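Local coordinates for protein putative acetyl xylan esterase (Cellvibrio japonicus, PDB 2W9X) that removes acetyl groups from the plant cell wall polysaccharides glucomannan and xylan, strongly preferring glucomannan, as a secreted carbohydrate esterase of family CE2, at residues B[326-331]-B[339-344]; B[68-71]-B[76-79]; B[217-222]-B[274-279]; B[257-262]-B[266-271]; B[300-305]-B[320-325]. All coordinates share one frame; numbering follows the deposited sequence.

Contact 1. Residues B[326-331]-B[339-344]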
# COMPACT_ATOMS: atom_id res chain seq x y z
N LYS B 326 -7.65 13.46 0.59
CA LYS B 326 -7.91 14.66 -0.21
C LYS B 326 -9.36 15.11 -0.02
O LYS B 326 -10.23 14.30 0.36
CB LYS B 326 -7.72 14.35 -1.71
CG LYS B 326 -6.36 13.72 -2.10
CD LYS B 326 -6.37 13.34 -3.58
CE LYS B 326 -6.53 14.56 -4.52
NZ LYS B 326 -5.59 15.64 -4.13
N GLY B 327 -9.61 16.39 -0.28
CA GLY B 327 -10.98 16.89 -0.45
C GLY B 327 -11.76 17.05 0.84
O GLY B 327 -12.97 16.86 0.85
N LEU B 328 -11.06 17.41 1.92
CA LEU B 328 -11.71 17.71 3.19
C LEU B 328 -12.14 19.16 3.21
O LEU B 328 -11.56 19.98 2.50
CB LEU B 328 -10.73 17.47 4.32
CG LEU B 328 -10.54 16.03 4.83
CD1 LEU B 328 -10.25 15.07 3.75
CD2 LEU B 328 -9.39 16.00 5.85
N ASP B 329 -13.14 19.51 4.04
CA ASP B 329 -13.52 20.92 4.20
C ASP B 329 -12.79 21.64 5.34
O ASP B 329 -12.82 22.87 5.39
CB ASP B 329 -15.04 21.12 4.29
CG ASP B 329 -15.69 20.41 5.49
OD1 ASP B 329 -15.09 20.24 6.57
OD2 ASP B 329 -16.86 20.06 5.34
N TYR B 330 -12.15 20.89 6.23
CA TYR B 330 -11.43 21.47 7.36
C TYR B 330 -12.22 22.59 8.09
O TYR B 330 -11.64 23.62 8.47
CB TYR B 330 -10.05 21.99 6.94
CG TYR B 330 -9.11 20.92 6.41
CD1 TYR B 330 -8.40 20.08 7.28
CD2 TYR B 330 -8.92 20.76 5.03
CE1 TYR B 330 -7.51 19.10 6.80
CE2 TYR B 330 -8.03 19.77 4.54
CZ TYR B 330 -7.34 18.94 5.44
OH TYR B 330 -6.46 17.96 4.98
N SER B 331 -13.51 22.36 8.34
CA SER B 331 -14.36 23.38 8.99
C SER B 331 -14.40 23.33 10.52
O SER B 331 -15.11 24.11 11.14
CB SER B 331 -15.79 23.36 8.40
OG SER B 331 -16.47 22.21 8.87
N ALA B 339 -16.36 16.83 11.60
CA ALA B 339 -17.01 15.53 11.84
C ALA B 339 -17.37 14.87 10.51
O ALA B 339 -17.18 13.66 10.34
CB ALA B 339 -18.24 15.68 12.73
N ASN B 340 -17.83 15.68 9.56
CA ASN B 340 -17.95 15.25 8.16
C ASN B 340 -16.68 14.72 7.52
O ASN B 340 -16.70 13.65 6.94
CB ASN B 340 -18.56 16.33 7.28
CG ASN B 340 -19.92 15.93 6.83
OD1 ASN B 340 -20.93 16.39 7.38
ND2 ASN B 340 -19.97 14.98 5.88
N ASP B 341 -15.59 15.48 7.59
CA ASP B 341 -14.29 14.98 7.16
C ASP B 341 -13.94 13.64 7.82
O ASP B 341 -13.44 12.73 7.15
CB ASP B 341 -13.20 16.01 7.47
CG ASP B 341 -13.38 17.31 6.71
OD1 ASP B 341 -14.00 17.32 5.63
OD2 ASP B 341 -12.86 18.33 7.19
N ASP B 342 -14.20 13.54 9.12
CA ASP B 342 -13.94 12.32 9.90
C ASP B 342 -14.69 11.12 9.34
O ASP B 342 -14.08 10.08 9.09
CB ASP B 342 -14.23 12.55 11.38
CG ASP B 342 -13.14 13.35 12.06
OD1 ASP B 342 -11.96 13.19 11.68
OD2 ASP B 342 -13.44 14.14 12.98
N GLN B 343 -16.00 11.27 9.11
CA GLN B 343 -16.79 10.24 8.40
C GLN B 343 -16.22 9.91 7.02
O GLN B 343 -16.16 8.75 6.64
CB GLN B 343 -18.27 10.65 8.29
CG GLN B 343 -19.17 9.49 7.86
CD GLN B 343 -19.19 8.31 8.85
OE1 GLN B 343 -18.74 7.21 8.53
NE2 GLN B 343 -19.70 8.55 10.05
N LEU B 344 -15.80 10.92 6.26
CA LEU B 344 -15.22 10.66 4.94
C LEU B 344 -13.93 9.83 5.02
O LEU B 344 -13.71 8.89 4.22
CB LEU B 344 -14.97 11.97 4.17
CG LEU B 344 -16.23 12.81 3.95
CD1 LEU B 344 -15.89 14.15 3.28
CD2 LEU B 344 -17.34 12.03 3.15

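Contact 2. Residues B[68-71]-B[76-79]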
# COMPACT_ATOMS: atom_id res chain seq x y z
N LEU B 68 -22.49 4.37 37.94
CA LEU B 68 -21.13 4.57 37.50
C LEU B 68 -20.42 5.41 38.56
O LEU B 68 -20.89 6.49 38.92
CB LEU B 68 -21.12 5.30 36.16
CG LEU B 68 -21.30 4.55 34.84
CD1 LEU B 68 -22.68 3.93 34.67
CD2 LEU B 68 -21.03 5.52 33.70
N LYS B 69 -19.31 4.89 39.08
CA LYS B 69 -18.48 5.64 40.01
C LYS B 69 -17.38 6.34 39.24
O LYS B 69 -16.56 5.69 38.57
CB LYS B 69 -17.86 4.71 41.06
CG LYS B 69 -18.82 4.12 42.07
CD LYS B 69 -18.05 3.42 43.17
CE LYS B 69 -17.70 4.36 44.34
NZ LYS B 69 -18.81 4.49 45.33
N PHE B 70 -17.35 7.66 39.35
CA PHE B 70 -16.37 8.49 38.65
C PHE B 70 -15.38 9.13 39.61
O PHE B 70 -15.72 9.41 40.76
CB PHE B 70 -17.08 9.64 37.93
CG PHE B 70 -17.73 9.27 36.63
CD1 PHE B 70 -16.96 9.06 35.48
CD2 PHE B 70 -19.12 9.22 36.53
CE1 PHE B 70 -17.57 8.75 34.27
CE2 PHE B 70 -19.74 8.91 35.32
CZ PHE B 70 -18.97 8.68 34.19
N ASP B 71 -14.16 9.35 39.13
CA ASP B 71 -13.26 10.35 39.71
C ASP B 71 -12.59 11.07 38.54
O ASP B 71 -11.42 10.81 38.21
CB ASP B 71 -12.22 9.74 40.66
CG ASP B 71 -11.48 10.80 41.49
OD1 ASP B 71 -11.96 11.95 41.60
OD2 ASP B 71 -10.40 10.49 42.04
N ILE B 76 -15.29 15.09 29.16
CA ILE B 76 -16.68 14.87 28.81
C ILE B 76 -16.77 13.43 28.32
O ILE B 76 -15.86 12.94 27.64
CB ILE B 76 -17.19 15.85 27.71
CG1 ILE B 76 -16.83 17.31 28.04
CG2 ILE B 76 -18.71 15.70 27.50
CD1 ILE B 76 -17.17 18.33 26.91
N PHE B 77 -17.86 12.75 28.69
CA PHE B 77 -18.11 11.37 28.30
C PHE B 77 -19.45 11.30 27.62
O PHE B 77 -20.32 12.14 27.85
CB PHE B 77 -18.21 10.45 29.53
CG PHE B 77 -16.95 10.33 30.34
CD1 PHE B 77 -16.05 9.30 30.09
CD2 PHE B 77 -16.69 11.24 31.36
CE1 PHE B 77 -14.88 9.18 30.84
CE2 PHE B 77 -15.53 11.12 32.12
CZ PHE B 77 -14.62 10.09 31.86
N ARG B 78 -19.65 10.26 26.82
CA ARG B 78 -21.00 9.83 26.53
C ARG B 78 -21.26 8.40 27.04
O ARG B 78 -20.35 7.56 27.10
CB ARG B 78 -21.38 10.03 25.05
CG ARG B 78 -20.70 9.12 24.07
CD ARG B 78 -20.91 9.56 22.63
NE ARG B 78 -20.37 8.54 21.73
CZ ARG B 78 -20.39 8.60 20.41
NH1 ARG B 78 -19.88 7.59 19.72
NH2 ARG B 78 -20.90 9.64 19.78
N LEU B 79 -22.51 8.17 27.43
CA LEU B 79 -22.95 6.88 27.94
C LEU B 79 -23.97 6.28 26.99
O LEU B 79 -24.99 6.90 26.68
CB LEU B 79 -23.54 7.04 29.35
CG LEU B 79 -24.07 5.81 30.10
CD1 LEU B 79 -22.95 4.85 30.42
CD2 LEU B 79 -24.74 6.26 31.39

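Contact 3. Residues B[217-222]-B[274-279]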
# COMPACT_ATOMS: atom_id res chain seq x y z
N SER B 217 8.16 9.79 21.50
CA SER B 217 8.68 9.75 22.88
C SER B 217 7.56 9.59 23.90
O SER B 217 7.77 9.08 24.99
CB SER B 217 9.54 10.99 23.19
OG SER B 217 8.74 12.15 23.23
N LEU B 218 6.35 10.02 23.53
CA LEU B 218 5.17 9.88 24.38
C LEU B 218 4.60 8.49 24.26
O LEU B 218 4.01 7.96 25.20
CB LEU B 218 4.09 10.88 23.95
CG LEU B 218 4.41 12.37 24.11
CD1 LEU B 218 3.42 13.16 23.29
CD2 LEU B 218 4.34 12.78 25.57
N TYR B 219 4.79 7.90 23.07
CA TYR B 219 4.14 6.66 22.68
C TYR B 219 4.33 5.46 23.63
O TYR B 219 3.40 4.68 23.79
CB TYR B 219 4.49 6.28 21.23
CG TYR B 219 3.75 5.03 20.81
CD1 TYR B 219 2.44 5.11 20.29
CD2 TYR B 219 4.34 3.77 20.95
CE1 TYR B 219 1.75 3.96 19.94
CE2 TYR B 219 3.65 2.62 20.59
CZ TYR B 219 2.36 2.72 20.09
OH TYR B 219 1.70 1.56 19.75
N PRO B 220 5.52 5.30 24.24
CA PRO B 220 5.71 4.10 25.07
C PRO B 220 4.90 4.05 26.37
O PRO B 220 4.86 3.01 27.01
CB PRO B 220 7.21 4.14 25.41
CG PRO B 220 7.81 5.05 24.37
CD PRO B 220 6.76 6.09 24.20
N TYR B 221 4.26 5.16 26.75
CA TYR B 221 3.71 5.27 28.09
C TYR B 221 2.19 5.15 28.16
O TYR B 221 1.47 5.62 27.28
CB TYR B 221 4.22 6.54 28.79
CG TYR B 221 5.72 6.57 28.86
CD1 TYR B 221 6.42 5.82 29.82
CD2 TYR B 221 6.47 7.32 27.94
CE1 TYR B 221 7.81 5.83 29.87
CE2 TYR B 221 7.86 7.33 27.99
CZ TYR B 221 8.53 6.59 28.96
OH TYR B 221 9.90 6.61 29.01
N THR B 222 1.74 4.50 29.23
CA THR B 222 0.32 4.27 29.54
C THR B 222 -0.43 5.59 29.69
O THR B 222 -1.61 5.70 29.31
CB THR B 222 0.19 3.44 30.85
OG1 THR B 222 0.87 2.20 30.68
CG2 THR B 222 -1.27 3.15 31.21
N VAL B 274 10.83 5.16 10.01
CA VAL B 274 11.21 3.78 9.66
C VAL B 274 11.54 3.01 10.94
O VAL B 274 11.06 1.88 11.13
CB VAL B 274 12.40 3.73 8.64
CG1 VAL B 274 12.93 2.29 8.46
CG2 VAL B 274 11.95 4.30 7.28
N LYS B 275 12.32 3.64 11.82
CA LYS B 275 12.73 3.00 13.08
C LYS B 275 11.50 2.61 13.91
O LYS B 275 11.43 1.49 14.45
CB LYS B 275 13.61 3.97 13.89
CG LYS B 275 14.40 3.35 15.04
CD LYS B 275 14.71 4.42 16.07
CE LYS B 275 15.78 4.00 17.04
NZ LYS B 275 15.99 5.08 18.04
N PHE B 276 10.54 3.52 13.98
CA PHE B 276 9.31 3.31 14.77
C PHE B 276 8.47 2.12 14.31
O PHE B 276 8.08 1.27 15.11
CB PHE B 276 8.45 4.59 14.73
CG PHE B 276 7.21 4.52 15.60
CD1 PHE B 276 7.29 4.12 16.95
CD2 PHE B 276 5.96 4.85 15.08
CE1 PHE B 276 6.14 4.07 17.75
CE2 PHE B 276 4.81 4.81 15.87
CZ PHE B 276 4.90 4.42 17.20
N VAL B 277 8.20 2.06 13.01
CA VAL B 277 7.41 0.99 12.43
C VAL B 277 8.11 -0.36 12.64
O VAL B 277 7.46 -1.34 13.01
CB VAL B 277 7.11 1.25 10.93
CG1 VAL B 277 6.51 0.01 10.26
CG2 VAL B 277 6.19 2.50 10.76
N LYS B 278 9.43 -0.39 12.42
CA LYS B 278 10.23 -1.60 12.73
C LYS B 278 10.10 -2.05 14.18
O LYS B 278 9.95 -3.24 14.43
CB LYS B 278 11.71 -1.42 12.38
CG LYS B 278 12.01 -1.27 10.89
CD LYS B 278 13.52 -1.11 10.76
CE LYS B 278 13.92 -0.79 9.35
NZ LYS B 278 15.40 -0.64 9.26
N GLN B 279 10.13 -1.11 15.12
CA GLN B 279 9.99 -1.46 16.53
C GLN B 279 8.61 -2.05 16.79
O GLN B 279 8.48 -3.07 17.46
CB GLN B 279 10.20 -0.25 17.44
CG GLN B 279 11.55 0.46 17.30
CD GLN B 279 11.67 1.73 18.16
OE1 GLN B 279 10.74 2.56 18.20
NE2 GLN B 279 12.81 1.90 18.82

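Contact 4. Residues B[257-262]-B[266-271]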
# COMPACT_ATOMS: atom_id res chain seq x y z
N GLU B 257 15.93 25.83 16.15
CA GLU B 257 15.61 24.40 16.06
C GLU B 257 16.84 23.58 15.66
O GLU B 257 17.77 24.11 15.07
CB GLU B 257 14.48 24.19 15.06
CG GLU B 257 13.17 24.88 15.45
CD GLU B 257 11.98 24.40 14.64
OE1 GLU B 257 11.36 25.22 13.93
OE2 GLU B 257 11.64 23.20 14.73
N ARG B 258 16.82 22.28 15.99
CA ARG B 258 18.04 21.47 15.85
C ARG B 258 18.36 21.10 14.40
O ARG B 258 19.52 20.89 14.06
CB ARG B 258 18.01 20.24 16.76
CG ARG B 258 16.89 19.25 16.48
CD ARG B 258 16.93 18.14 17.50
NE ARG B 258 16.01 17.06 17.18
CZ ARG B 258 16.35 15.93 16.57
NH1 ARG B 258 15.43 14.99 16.34
NH2 ARG B 258 17.63 15.71 16.20
N TRP B 259 17.34 21.05 13.55
CA TRP B 259 17.54 20.88 12.11
C TRP B 259 17.85 22.24 11.50
O TRP B 259 17.08 23.19 11.69
CB TRP B 259 16.29 20.30 11.46
CG TRP B 259 15.69 19.19 12.27
CD1 TRP B 259 15.98 17.85 12.18
CD2 TRP B 259 14.71 19.31 13.31
NE1 TRP B 259 15.24 17.14 13.08
CE2 TRP B 259 14.46 18.01 13.80
CE3 TRP B 259 14.03 20.40 13.89
CZ2 TRP B 259 13.55 17.76 14.83
CZ3 TRP B 259 13.12 20.15 14.91
CH2 TRP B 259 12.88 18.84 15.36
N LYS B 260 18.97 22.33 10.79
CA LYS B 260 19.43 23.60 10.22
C LYS B 260 19.12 23.77 8.73
O LYS B 260 19.30 24.85 8.17
CB LYS B 260 20.94 23.79 10.47
CG LYS B 260 21.31 23.81 11.95
CD LYS B 260 20.50 24.86 12.70
CE LYS B 260 20.83 24.87 14.19
NZ LYS B 260 19.91 25.80 14.89
N THR B 261 18.67 22.68 8.10
CA THR B 261 18.21 22.70 6.72
C THR B 261 16.97 21.83 6.64
O THR B 261 16.77 20.94 7.48
CB THR B 261 19.25 22.08 5.75
OG1 THR B 261 19.49 20.72 6.13
CG2 THR B 261 20.59 22.86 5.75
N ARG B 262 16.13 22.11 5.65
CA ARG B 262 14.97 21.27 5.34
C ARG B 262 15.37 19.82 5.02
O ARG B 262 14.66 18.88 5.38
CB ARG B 262 14.19 21.86 4.16
CG ARG B 262 12.72 21.47 4.14
CD ARG B 262 11.96 22.27 5.21
NE ARG B 262 10.55 21.89 5.28
CZ ARG B 262 9.70 22.33 6.22
NH1 ARG B 262 10.12 23.16 7.17
NH2 ARG B 262 8.43 21.94 6.19
N HIS B 266 13.91 16.32 6.73
CA HIS B 266 13.47 15.16 5.93
C HIS B 266 14.19 13.89 6.32
O HIS B 266 13.56 12.85 6.54
CB HIS B 266 13.67 15.37 4.42
CG HIS B 266 12.87 16.51 3.85
ND1 HIS B 266 13.24 17.16 2.70
CD2 HIS B 266 11.73 17.10 4.27
CE1 HIS B 266 12.36 18.12 2.44
NE2 HIS B 266 11.43 18.09 3.38
N ALA B 267 15.52 13.97 6.38
CA ALA B 267 16.35 12.81 6.70
C ALA B 267 16.00 12.25 8.08
O ALA B 267 15.80 11.05 8.26
CB ALA B 267 17.83 13.20 6.62
N ASP B 268 15.89 13.14 9.06
CA ASP B 268 15.63 12.75 10.44
C ASP B 268 14.20 12.20 10.62
O ASP B 268 14.00 11.21 11.33
CB ASP B 268 15.88 13.94 11.37
CG ASP B 268 15.90 13.56 12.84
OD1 ASP B 268 16.40 12.47 13.18
OD2 ASP B 268 15.44 14.37 13.67
N TYR B 269 13.23 12.82 9.95
CA TYR B 269 11.86 12.33 9.91
C TYR B 269 11.81 10.92 9.32
O TYR B 269 11.18 10.03 9.89
CB TYR B 269 10.96 13.28 9.08
CG TYR B 269 9.53 12.80 8.84
CD1 TYR B 269 8.49 13.16 9.71
CD2 TYR B 269 9.21 12.02 7.72
CE1 TYR B 269 7.17 12.74 9.48
CE2 TYR B 269 7.91 11.60 7.49
CZ TYR B 269 6.89 11.97 8.37
OH TYR B 269 5.63 11.53 8.14
N VAL B 270 12.47 10.73 8.18
CA VAL B 270 12.37 9.43 7.50
C VAL B 270 12.99 8.31 8.37
O VAL B 270 12.36 7.26 8.54
CB VAL B 270 12.95 9.45 6.03
CG1 VAL B 270 13.07 8.04 5.47
CG2 VAL B 270 12.08 10.30 5.10
N ALA B 271 14.18 8.56 8.92
CA ALA B 271 14.90 7.56 9.72
C ALA B 271 14.10 7.13 10.94
O ALA B 271 14.00 5.95 11.24
CB ALA B 271 16.29 8.09 10.14
O HOH W 1 16.77 12.00 15.83

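Contact 5. Residues B[300-305]-B[320-325]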
# COMPACT_ATOMS: atom_id res chain seq x y z
N GLU B 300 4.73 17.96 0.35
CA GLU B 300 5.96 17.65 1.11
C GLU B 300 5.75 16.48 2.07
O GLU B 300 6.62 15.61 2.20
CB GLU B 300 6.51 18.87 1.86
CG GLU B 300 7.75 18.57 2.73
CD GLU B 300 8.34 19.79 3.39
OE1 GLU B 300 7.59 20.70 3.77
OE2 GLU B 300 9.58 19.84 3.52
N ILE B 301 4.60 16.46 2.74
CA ILE B 301 4.32 15.42 3.71
C ILE B 301 4.17 14.05 3.03
O ILE B 301 4.84 13.07 3.42
CB ILE B 301 3.06 15.70 4.55
CG1 ILE B 301 3.16 17.06 5.28
CG2 ILE B 301 2.83 14.56 5.53
CD1 ILE B 301 1.74 17.69 5.55
N ALA B 302 3.31 13.99 2.03
CA ALA B 302 3.10 12.74 1.28
C ALA B 302 4.43 12.20 0.73
O ALA B 302 4.69 10.99 0.76
CB ALA B 302 2.09 12.95 0.15
N GLU B 303 5.28 13.09 0.21
CA GLU B 303 6.55 12.65 -0.36
C GLU B 303 7.48 11.97 0.65
O GLU B 303 8.09 10.95 0.32
CB GLU B 303 7.30 13.78 -1.08
CG GLU B 303 8.67 13.24 -1.62
CD GLU B 303 9.22 14.00 -2.81
OE1 GLU B 303 8.51 14.13 -3.84
OE2 GLU B 303 10.37 14.45 -2.72
N GLN B 304 7.57 12.51 1.87
CA GLN B 304 8.47 11.91 2.86
C GLN B 304 7.95 10.56 3.29
O GLN B 304 8.73 9.64 3.51
CB GLN B 304 8.68 12.80 4.09
CG GLN B 304 9.11 14.25 3.80
CD GLN B 304 10.13 14.36 2.67
OE1 GLN B 304 11.18 13.73 2.71
NE2 GLN B 304 9.81 15.17 1.67
N VAL B 305 6.63 10.45 3.43
CA VAL B 305 6.00 9.18 3.74
C VAL B 305 6.24 8.14 2.62
O VAL B 305 6.44 6.95 2.92
CB VAL B 305 4.51 9.37 4.13
CG1 VAL B 305 3.81 8.04 4.36
CG2 VAL B 305 4.43 10.23 5.41
N VAL B 320 3.25 -2.78 4.60
CA VAL B 320 3.05 -1.36 4.84
C VAL B 320 2.53 -0.71 3.55
O VAL B 320 2.96 -1.06 2.44
CB VAL B 320 4.34 -0.70 5.46
CG1 VAL B 320 5.55 -0.90 4.56
CG2 VAL B 320 4.12 0.79 5.82
N GLU B 321 1.57 0.19 3.71
CA GLU B 321 1.06 0.94 2.58
C GLU B 321 0.77 2.41 2.95
O GLU B 321 0.66 2.76 4.13
CB GLU B 321 -0.15 0.24 1.94
CG GLU B 321 -1.28 -0.09 2.90
CD GLU B 321 -2.21 -1.23 2.41
OE1 GLU B 321 -2.28 -1.55 1.19
OE2 GLU B 321 -2.92 -1.78 3.28
N GLN B 322 0.66 3.26 1.94
CA GLN B 322 0.38 4.67 2.14
C GLN B 322 -1.05 4.99 1.73
O GLN B 322 -1.55 4.45 0.73
CB GLN B 322 1.37 5.51 1.34
CG GLN B 322 1.15 7.03 1.37
CD GLN B 322 2.27 7.79 0.68
OE1 GLN B 322 2.88 7.28 -0.26
NE2 GLN B 322 2.53 9.03 1.13
N ILE B 323 -1.70 5.87 2.50
CA ILE B 323 -2.96 6.52 2.11
C ILE B 323 -2.73 8.02 2.14
O ILE B 323 -2.19 8.57 3.13
CB ILE B 323 -4.17 6.10 3.00
CG1 ILE B 323 -4.55 4.63 2.74
CG2 ILE B 323 -5.38 7.04 2.77
CD1 ILE B 323 -5.71 4.11 3.62
N VAL B 324 -3.07 8.68 1.03
CA VAL B 324 -3.06 10.15 0.96
C VAL B 324 -4.51 10.62 0.84
O VAL B 324 -5.20 10.27 -0.14
CB VAL B 324 -2.24 10.68 -0.22
CG1 VAL B 324 -2.28 12.19 -0.25
CG2 VAL B 324 -0.81 10.14 -0.15
N PHE B 325 -4.97 11.38 1.83
CA PHE B 325 -6.37 11.82 1.79
C PHE B 325 -6.50 13.22 1.22
O PHE B 325 -5.57 14.04 1.31
CB PHE B 325 -7.08 11.66 3.15
CG PHE B 325 -6.44 12.42 4.29
CD1 PHE B 325 -6.68 13.79 4.47
CD2 PHE B 325 -5.65 11.75 5.23
CE1 PHE B 325 -6.09 14.47 5.55
CE2 PHE B 325 -5.07 12.43 6.30
CZ PHE B 325 -5.30 13.78 6.45

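Contact 1. Residues B[326-331]-B[339-344]
The carboxylate of Asp341 reaches from the first turn of helix 339-354 into the loop 326-331 and takes two successive backbone N-H groups, one on each oxygen. Asp329 N gives a fairly straight bond of 2.8 Å to Asp341 OD1, met on the syn side and 22° out of the carboxylate plane. Tyr330 N donates to Asp341 OD2, also at 2.8 Å, using the syn lone pair, though this bond is less straight. Leu328 lies against the stem of the same side chain, its CG 3.7 Å from Asp341 CB. The carboxylate of Asp329 crosses that of Asp341 with the planes 53° apart, bringing Asp329 OD1 within 3.0 Å of Asp341 OD2. With chi1 at 61°, the Asp329 carboxylate is turned back over its own chain, where OD1 accepts from Ser331 N, which comes from above the carboxylate plane, closing an Asx turn. Ser338 ties the two acids further: its OG bonds Asp329 OD1 and its N bonds Asp341 OD2. The loop leads on toward His336, inferred to raise the nucleophilicity of Ser151. Two acids this close would raise each other's proton affinity, but the N-H groups and the serine hydroxyl around them probably offset much of the repulsion.

Contact 2. Residues B[68-71]-B[76-79]
This is a buried, wholly apolar contact between two strands that are close in sequence but belong to different sheets of the N-terminal CE2 region. Strand 67-72 lies in the five-stranded antiparallel sheet, between strands 122-128 and 95-98, whereas strand 76-81 pairs with strands 87-93 and 108-113 in the six-stranded one. The short link between them carries the chain from one sheet to the other, and the two segments face each other through side chains, as layers of a beta sandwich do: Leu68 and Leu79 have their CA atoms 10.0 Å apart, Phe70 and Phe77 10.9 Å. Alternate residues, Leu68 and Phe70 from one strand and Phe77 and Leu79 from the other, point inward.

The leucines meet tip to tip, CD2 of Leu68 lying 3.9 Å from CD1 of Leu79, whose CG stands anti to the backbone N (chi1 180°). The phenylalanines run alongside one another, each ring reaching past the other. CE1 of Phe70 sits over one face of the Phe77 ring, displaced toward its rim and 3.8 Å from Phe77 CE2. The planes are inclined at 46° with centroids 5.2 Å apart, an oblique aromatic pair. Leu111 of strand 108-113 touches both rings and Leu68 as well.

The charged neighbours turn to the other side of their strands, where Lys69 pairs with Asp96 and Arg78 with Glu112. Cohesion between the layers here therefore rests on dispersion and the exclusion of water, while the polar bonds, backbone and salt bridge alike, go to other partners.

Contact 3. Residues B[217-222]-B[274-279]
Phe276 meets Tyr219 through a single aromatic pair, and the residues of helix 262-283 on either side of it look elsewhere. Val274 comes first, packed on Val308 and Leu312 of helix 300-314. Phe276 follows, its ring carried toward segment 217-222 by a chi1 of -176° that sets CG opposite the backbone N. Its edge points at the face of the Tyr219 ring: CZ stands 3.7 Å above the centre of that ring, and CE1 is 3.7 Å from Tyr219 CD2. With the planes at 82° and the centroids 5.1 Å apart, this is a T-shaped stack, Phe276 supplying the edge and Tyr219 the face. Both rings also rest on Ile148 of strand 144-149, so the pair lies against the central parallel sheet of the SGNH-type esterase domain, joining a sheet-covering helix to the type I turn from Leu218 to Tyr221. The hydroxyl of Tyr219 is bonded to Glu146, and Arg35 makes a cation-pi contact with the tyrosine. Val277, next along the helix, packs on Ile242 and Leu312. Last comes Gln279, one turn beyond Phe276, whose OE1 lies at the edge of the Phe276 ring and in its plane.

Contact 4. Residues B[257-262]-B[266-271]
The indole of Trp259 carries the aliphatic part of Arg258 on one face, with Arg258 CG 3.7 Å above the ring, and meets the carboxylate of Asp268 at its edge. There NE1 donates to Asp268 OD2 at 2.8 Å; the bond is almost straight (171°), lies in the indole plane and reaches the oxygen on its anti side, somewhat out of the carboxylate plane. The extended Arg258 chain runs on so that its guanidinium lies with one face over Trp259 NE1, and NH1 makes a salt bridge of 2.7 Å to the same Asp268 OD2. Guanidinium and carboxylate planes stand 86° apart, so the two do not pair side by side; OD2 takes both the indole and the NH1 donor. The other oxygen, OD1, accepts from a water that is also weakly bound to Arg258 NH1. Asp268 gets there with CG anti to its N (chi1 -169°).

The second flat group is the His266 imidazole, which has Arg262 O 3.3 Å above the centre of one face. That carbonyl takes its real bond from His266 N, at 3.0 Å, the first-turn i to i+4 bond of the helix. Arg262 CG lies against the ring at 3.7 Å from NE2, while the polar ends of Arg262 and His266 both go to Glu300.

Thr261 is the N-cap, its OG1 bonded to Ala264 N. The arrangement is that of a side-chain-capped helix start, here with the incoming loop folded back and tied to the second turn of helix 262-283.

Contact 5. Residues B[300-305]-B[320-325]
Helix segment 300-305 and strand segment 320-325 run almost exactly antiparallel, their axes at 173° and 9.6 Å apart at closest approach. The backbones come nearest at Ala302 and Val324, with CA atoms 6.7 Å apart, and again at Val305 and Gln322, so one face of the helix follows the strand in reverse.

Gln322 spans this gap. Its chain has CG anti to the backbone N (chi1 176°) and is extended beyond, which delivers the amide to the helix backbone, where NE2 donates to Ala302 O at 2.9 Å. The acceptor lies in the amide plane of the glutamine, while the donor comes to the carbonyl from the side, at a C=O...N angle of 120° and tilted a little from the carbonyl plane.

This is the helix-to-strand return of the beta-alpha-beta unit made by strand 288-294, helix 300-314 and strand 320-325, the last strand being an outer one of the parallel esterase sheet. Backbone bonds from Glu321, Ile323 and Phe325 join it to strand 288-294.

Val305 crosses the glutamine obliquely. Its CB and CG1 both lie 3.6 Å from Gln322 NE2, so hydrocarbon borders the amide nitrogen beside its bond to Ala302 O. Farther up the strand, Val324 CG2 touches Ala302 CB at 4.0 Å, the small alanine letting the strand come close at this point. In the second subunit, Ala310 packs on Gln322 and Lys313 on Val324, so the same strand residues that meet the helix also face the dimer partner.

How the contacts relate
Contacts 2 and 5 are buried, contact 3 is partly so, and contacts 1 and 4 lie at the surface. The chemistry follows: contact 2 is all hydrocarbon and contact 3 a ring pair, contact 5 adds one amide bond to its apolar packing, and carboxylates carry contacts 1 and 4. Contact 2 stands apart in the N-terminal sandwich, its centre about 42 Å from that of contact 4; the other four belong to the esterase domain. Contacts 3 and 4 share helix 262-283. Contact 4 is joined to contact 5 through Glu300, which meets Arg262 and His266, while contact 5 leads into contact 1, Phe325 packing against the Tyr330 hydroxyl.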